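PDB 4ITC: Lys-gingipain W83 from Porphyromonas gingivalis, which cleaves proteins after lysine as a secreted cysteine protease and probable virulence factor, and carries adhesin domains hemolytic in vitro, of which this chain is K1. Local coordinates for residues F79-D85 with F160-E166. Residues are numbered along the deposited sequence; the frame is centred on the assembly and turned at random.
With CA (calcium ion), chain C.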
ATOM      1  N   PHE A  79      -3.989  -5.985  -6.055  1.00  9.07           N
ATOM      2  CA  PHE A  79      -3.267  -6.038  -4.779  1.00  8.91           C
ATOM      3  C   PHE A  79      -4.290  -6.217  -3.703  1.00  9.33           C
ATOM      4  O   PHE A  79      -5.494  -6.082  -3.934  1.00  9.71           O
ATOM      5  CB  PHE A  79      -2.429  -4.759  -4.533  1.00  8.58           C
ATOM      6  CG  PHE A  79      -3.218  -3.497  -4.492  1.00  8.77           C
ATOM      7  CD1 PHE A  79      -3.514  -2.831  -5.655  1.00  8.51           C
ATOM      8  CD2 PHE A  79      -3.631  -2.942  -3.299  1.00  9.48           C
ATOM      9  CE1 PHE A  79      -4.233  -1.654  -5.648  1.00  9.24           C
ATOM     10  CE2 PHE A  79      -4.344  -1.755  -3.278  1.00  9.87           C
ATOM     11  CZ  PHE A  79      -4.648  -1.116  -4.463  1.00  9.22           C
ATOM     12  N   TRP A  80      -3.801  -6.528  -2.508  1.00  9.42           N
ATOM     13  CA  TRP A  80      -4.624  -6.737  -1.307  1.00  9.43           C
ATOM     14  C   TRP A  80      -4.263  -5.662  -0.281  1.00  8.89           C
ATOM     15  O   TRP A  80      -3.081  -5.314  -0.126  1.00  8.64           O
ATOM     16  CB  TRP A  80      -4.354  -8.132  -0.733  1.00  9.63           C
ATOM     17  CG  TRP A  80      -4.843  -9.223  -1.630  1.00  9.89           C
ATOM     18  CD1 TRP A  80      -4.181  -9.742  -2.695  1.00 10.22           C
ATOM     19  CD2 TRP A  80      -6.093  -9.928  -1.542  1.00 10.44           C
ATOM     20  NE1 TRP A  80      -4.927 -10.723  -3.284  1.00 11.58           N
ATOM     21  CE2 TRP A  80      -6.112 -10.847  -2.609  1.00 11.57           C
ATOM     22  CE3 TRP A  80      -7.211  -9.833  -0.707  1.00 11.17           C
ATOM     23  CZ2 TRP A  80      -7.171 -11.701  -2.829  1.00 11.59           C
ATOM     24  CZ3 TRP A  80      -8.288 -10.705  -0.929  1.00 11.84           C
ATOM     25  CH2 TRP A  80      -8.251 -11.620  -1.953  1.00 12.50           C
ATOM     26  N   VAL A  81      -5.274  -5.163   0.417  1.00  9.47           N
ATOM     27  CA  VAL A  81      -5.117  -4.145   1.432  1.00  9.80           C
ATOM     28  C   VAL A  81      -5.978  -4.471   2.649  1.00  9.77           C
ATOM     29  O   VAL A  81      -7.046  -5.070   2.542  1.00  8.78           O
ATOM     30  CB  VAL A  81      -5.484  -2.762   0.855  1.00 12.20           C
ATOM     31  CG1 VAL A  81      -6.927  -2.682   0.404  1.00 13.50           C
ATOM     32  CG2 VAL A  81      -5.120  -1.634   1.787  1.00 14.35           C
ATOM     33  N   CYS A  82      -5.508  -4.056   3.811  0.70  9.02           N
ATOM     34  CA  CYS A  82      -6.317  -4.095   5.002  0.70  9.13           C
ATOM     35  C   CYS A  82      -5.851  -3.054   5.960  0.70  9.42           C
ATOM     36  O   CYS A  82      -4.779  -2.451   5.778  0.70  8.62           O
ATOM     37  CB  CYS A  82      -6.295  -5.455   5.678  0.70  9.24           C
ATOM     38  SG  CYS A  82      -4.775  -5.856   6.566  0.70  9.93           S
ATOM     39  N   ALA A  83      -6.688  -2.857   6.977  1.00 10.06           N
ATOM     40  CA  ALA A  83      -6.319  -2.171   8.201  1.00  9.92           C
ATOM     41  C   ALA A  83      -5.766  -3.225   9.143  1.00  9.48           C
ATOM     42  O   ALA A  83      -6.417  -4.225   9.435  1.00  9.80           O
ATOM     43  CB  ALA A  83      -7.535  -1.538   8.848  1.00 10.89           C
ATOM     44  N   GLN A  84      -4.596  -2.971   9.708  1.00  9.19           N
ATOM     45  CA  GLN A  84      -4.025  -3.917  10.658  1.00  9.42           C
ATOM     46  C   GLN A  84      -4.890  -4.109  11.899  1.00  9.34           C
ATOM     47  O   GLN A  84      -4.967  -5.217  12.419  1.00 10.44           O
ATOM     48  CB  GLN A  84      -2.602  -3.426  11.052  1.00 10.03           C
ATOM     49  CG  GLN A  84      -1.915  -4.221  12.170  1.00 10.91           C
ATOM     50  CD  GLN A  84      -1.654  -5.669  11.796  1.00 12.54           C
ATOM     51  OE1 GLN A  84      -1.612  -6.063  10.624  1.00 13.22           O
ATOM     52  NE2 GLN A  84      -1.482  -6.498  12.846  1.00 14.74           N
ATOM     53  N   ASP A  85      -5.486  -3.020  12.405  1.00  9.05           N
ATOM     54  CA  ASP A  85      -6.286  -3.086  13.643  1.00 10.10           C
ATOM     55  C   ASP A  85      -7.699  -2.649  13.312  1.00 10.11           C
ATOM     56  O   ASP A  85      -7.920  -1.500  12.899  1.00 10.98           O
ATOM     57  CB  ASP A  85      -5.627  -2.215  14.710  1.00 11.19           C
ATOM     58  CG  ASP A  85      -6.332  -2.256  16.038  1.00 12.10           C
ATOM     59  OD1 ASP A  85      -7.564  -2.500  16.068  1.00 12.72           O
ATOM     60  OD2 ASP A  85      -5.653  -2.061  17.079  1.00 12.48           O
ATOM     61  N   PHE A 160      -4.016   3.271  12.821  1.00  7.95           N
ATOM     62  CA  PHE A 160      -2.918   2.361  13.212  1.00  7.89           C
ATOM     63  C   PHE A 160      -2.019   2.115  12.011  1.00  7.44           C
ATOM     64  O   PHE A 160      -1.138   2.922  11.751  1.00  8.00           O
ATOM     65  CB  PHE A 160      -3.412   1.098  13.922  1.00  8.32           C
ATOM     66  CG  PHE A 160      -2.328   0.322  14.618  1.00  8.79           C
ATOM     67  CD1 PHE A 160      -1.481   0.957  15.508  1.00  9.81           C
ATOM     68  CD2 PHE A 160      -2.150  -1.014  14.378  1.00  9.43           C
ATOM     69  CE1 PHE A 160      -0.485   0.244  16.188  1.00 10.03           C
ATOM     70  CE2 PHE A 160      -1.138  -1.744  15.054  1.00 10.20           C
ATOM     71  CZ  PHE A 160      -0.309  -1.105  15.938  1.00 10.11           C
ATOM     72  N   TYR A 161      -2.178   1.002  11.335  1.00  7.35           N
ATOM     73  CA  TYR A 161      -1.440   0.718  10.088  1.00  7.33           C
ATOM     74  C   TYR A 161      -2.376   0.399   8.956  1.00  7.00           C
ATOM     75  O   TYR A 161      -3.446  -0.178   9.154  1.00  7.82           O
ATOM     76  CB  TYR A 161      -0.484  -0.467  10.156  1.00  7.67           C
ATOM     77  CG  TYR A 161       0.359  -0.702  11.370  1.00  8.38           C
ATOM     78  CD1 TYR A 161       0.762   0.350  12.212  1.00  9.03           C
ATOM     79  CD2 TYR A 161       0.825  -1.985  11.629  1.00  9.55           C
ATOM     80  CE1 TYR A 161       1.551   0.081  13.317  1.00 10.38           C
ATOM     81  CE2 TYR A 161       1.630  -2.257  12.724  1.00 10.69           C
ATOM     82  CZ  TYR A 161       1.983  -1.219  13.559  1.00 10.66           C
ATOM     83  OH  TYR A 161       2.816  -1.388  14.665  1.00 13.37           O
ATOM     84  N   ILE A 162      -1.924   0.739   7.743  1.00  7.15           N
ATOM     85  CA  ILE A 162      -2.412   0.140   6.536  1.00  7.24           C
ATOM     86  C   ILE A 162      -1.405  -0.925   6.093  1.00  7.09           C
ATOM     87  O   ILE A 162      -0.191  -0.678   6.066  1.00  7.42           O
ATOM     88  CB  ILE A 162      -2.678   1.188   5.407  1.00  7.40           C
ATOM     89  CG1 ILE A 162      -3.288   0.507   4.171  1.00  8.37           C
ATOM     90  CG2 ILE A 162      -1.469   2.036   5.071  1.00  7.64           C
ATOM     91  CD1 ILE A 162      -3.765   1.521   3.152  1.00  9.28           C
ATOM     92  N   ASP A 163      -1.915  -2.086   5.718  1.00  7.32           N
ATOM     93  CA  ASP A 163      -1.101  -3.178   5.234  1.00  7.56           C
ATOM     94  C   ASP A 163      -1.440  -3.418   3.745  1.00  7.60           C
ATOM     95  O   ASP A 163      -2.596  -3.367   3.355  1.00  7.56           O
ATOM     96  CB  ASP A 163      -1.413  -4.460   5.969  1.00  7.84           C
ATOM     97  CG  ASP A 163      -1.261  -4.416   7.484  1.00  8.76           C
ATOM     98  OD1 ASP A 163      -0.703  -3.478   8.104  1.00  8.59           O
ATOM     99  OD2 ASP A 163      -1.748  -5.447   8.085  1.00 10.52           O
ATOM    100  N   LEU A 164      -0.430  -3.816   2.985  0.50  7.45           N
ATOM    101  CA  LEU A 164      -0.505  -3.999   1.548  0.50  7.44           C
ATOM    102  C   LEU A 164       0.256  -5.274   1.204  0.50  7.51           C
ATOM    103  O   LEU A 164       1.343  -5.524   1.754  0.50  7.02           O
ATOM    104  CB  LEU A 164       0.130  -2.787   0.829  0.50  7.67           C
ATOM    105  CG  LEU A 164       0.400  -2.911  -0.666  0.50  7.56           C
ATOM    106  CD1 LEU A 164      -0.916  -2.784  -1.394  0.50  7.85           C
ATOM    107  CD2 LEU A 164       1.340  -1.803  -1.152  0.50  7.65           C
ATOM    108  N   ASP A 165      -0.316  -6.094   0.303  1.00  7.70           N
ATOM    109  CA  ASP A 165       0.327  -7.371  -0.058  1.00  8.31           C
ATOM    110  C   ASP A 165      -0.029  -7.808  -1.459  1.00  8.93           C
ATOM    111  O   ASP A 165      -1.017  -7.342  -2.061  1.00  8.71           O
ATOM    112  CB  ASP A 165      -0.038  -8.461   0.961  1.00  8.35           C
ATOM    113  CG  ASP A 165       0.982  -9.591   1.040  1.00  9.36           C
ATOM    114  OD1 ASP A 165       2.085  -9.490   0.467  1.00  8.65           O
ATOM    115  OD2 ASP A 165       0.684 -10.592   1.735  1.00 10.05           O
ATOM    116  N   GLU A 166       0.826  -8.700  -1.982  1.00  9.32           N
ATOM    117  CA  GLU A 166       0.534  -9.528  -3.159  1.00  9.92           C
ATOM    118  C   GLU A 166       0.168  -8.654  -4.360  1.00  9.65           C
ATOM    119  O   GLU A 166      -0.943  -8.710  -4.874  1.00 10.04           O
ATOM    120  CB  GLU A 166      -0.554 -10.515  -2.813  1.00 10.67           C
ATOM    121  CG  GLU A 166      -0.143 -11.472  -1.677  1.00 11.71           C
ATOM    122  CD  GLU A 166       1.113 -12.273  -1.922  1.00 12.28           C
ATOM    123  OE1 GLU A 166       1.820 -12.493  -0.902  1.00 12.06           O
ATOM    124  OE2 GLU A 166       1.410 -12.629  -3.110  1.00 13.00           O
TER
HETATM  125 CA    CA C1202       2.809 -11.713   1.136  1.00  9.25          CA
HETATM  126  O   HOH W   1      -5.145  -0.228  11.357  1.00  7.53           O
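Tyr161 O is met by Gln84 N and a water. Gln84 N reaches it at 3.1 Å, from above the carbonyl plane, and the water lies 2.8 Å from Tyr161 O and may donate to it. The same water accepts from Asp85 N, so it bridges the two segments just where the regular pairing ends. Further along, the strands 79-83 and 161-166 run antiparallel, with Trp80 facing Asp165 and Cys82 facing Asp163 as hydrogen-bonded pairs. The straightest bond is Asp163 N to Cys82 O, 177° at the hydrogen.

Cys82, Asp163 and Gln84 meet on one face of the sheet. Gln84 OE1 lies only 2.6 Å from Asp163 OD2, and the amide and carboxylate planes are 38° apart. In one of its two conformers Cys82 SG sits beside the same OD2. The Gln84 chain bends at chi2 (63°), and its CG lies against Tyr161 CD2 at 3.6 Å and meets the edge of the Phe160 ring. The Phe160 and Tyr161 rings in turn overlap, with Phe160 CE2 over the centre of the Tyr161 ring.

On the other face the contacts are apolar. In one of its conformers Leu164 CD1 touches Phe79 CD2, and Val81 CG2 packs on Ile162 CG1 at 3.7 Å. Tyr93 of strand 92-98, in the second sheet, covers Phe79, Val81 and Ile162.

At the far end Asp165 grips a calcium ion with both carboxylate oxygens, and Glu166 OE1 binds it at 2.4 Å. Ser7, Glu9, Ser41 and Gly43 complete the site, and Tyr39 N also holds Asp165 OD2. The arrangement is that of two neighbouring antiparallel strands in the beta sandwich of a cleaved adhesin domain, with one face in the core between the sheets and a calcium site at the edge of the pairing.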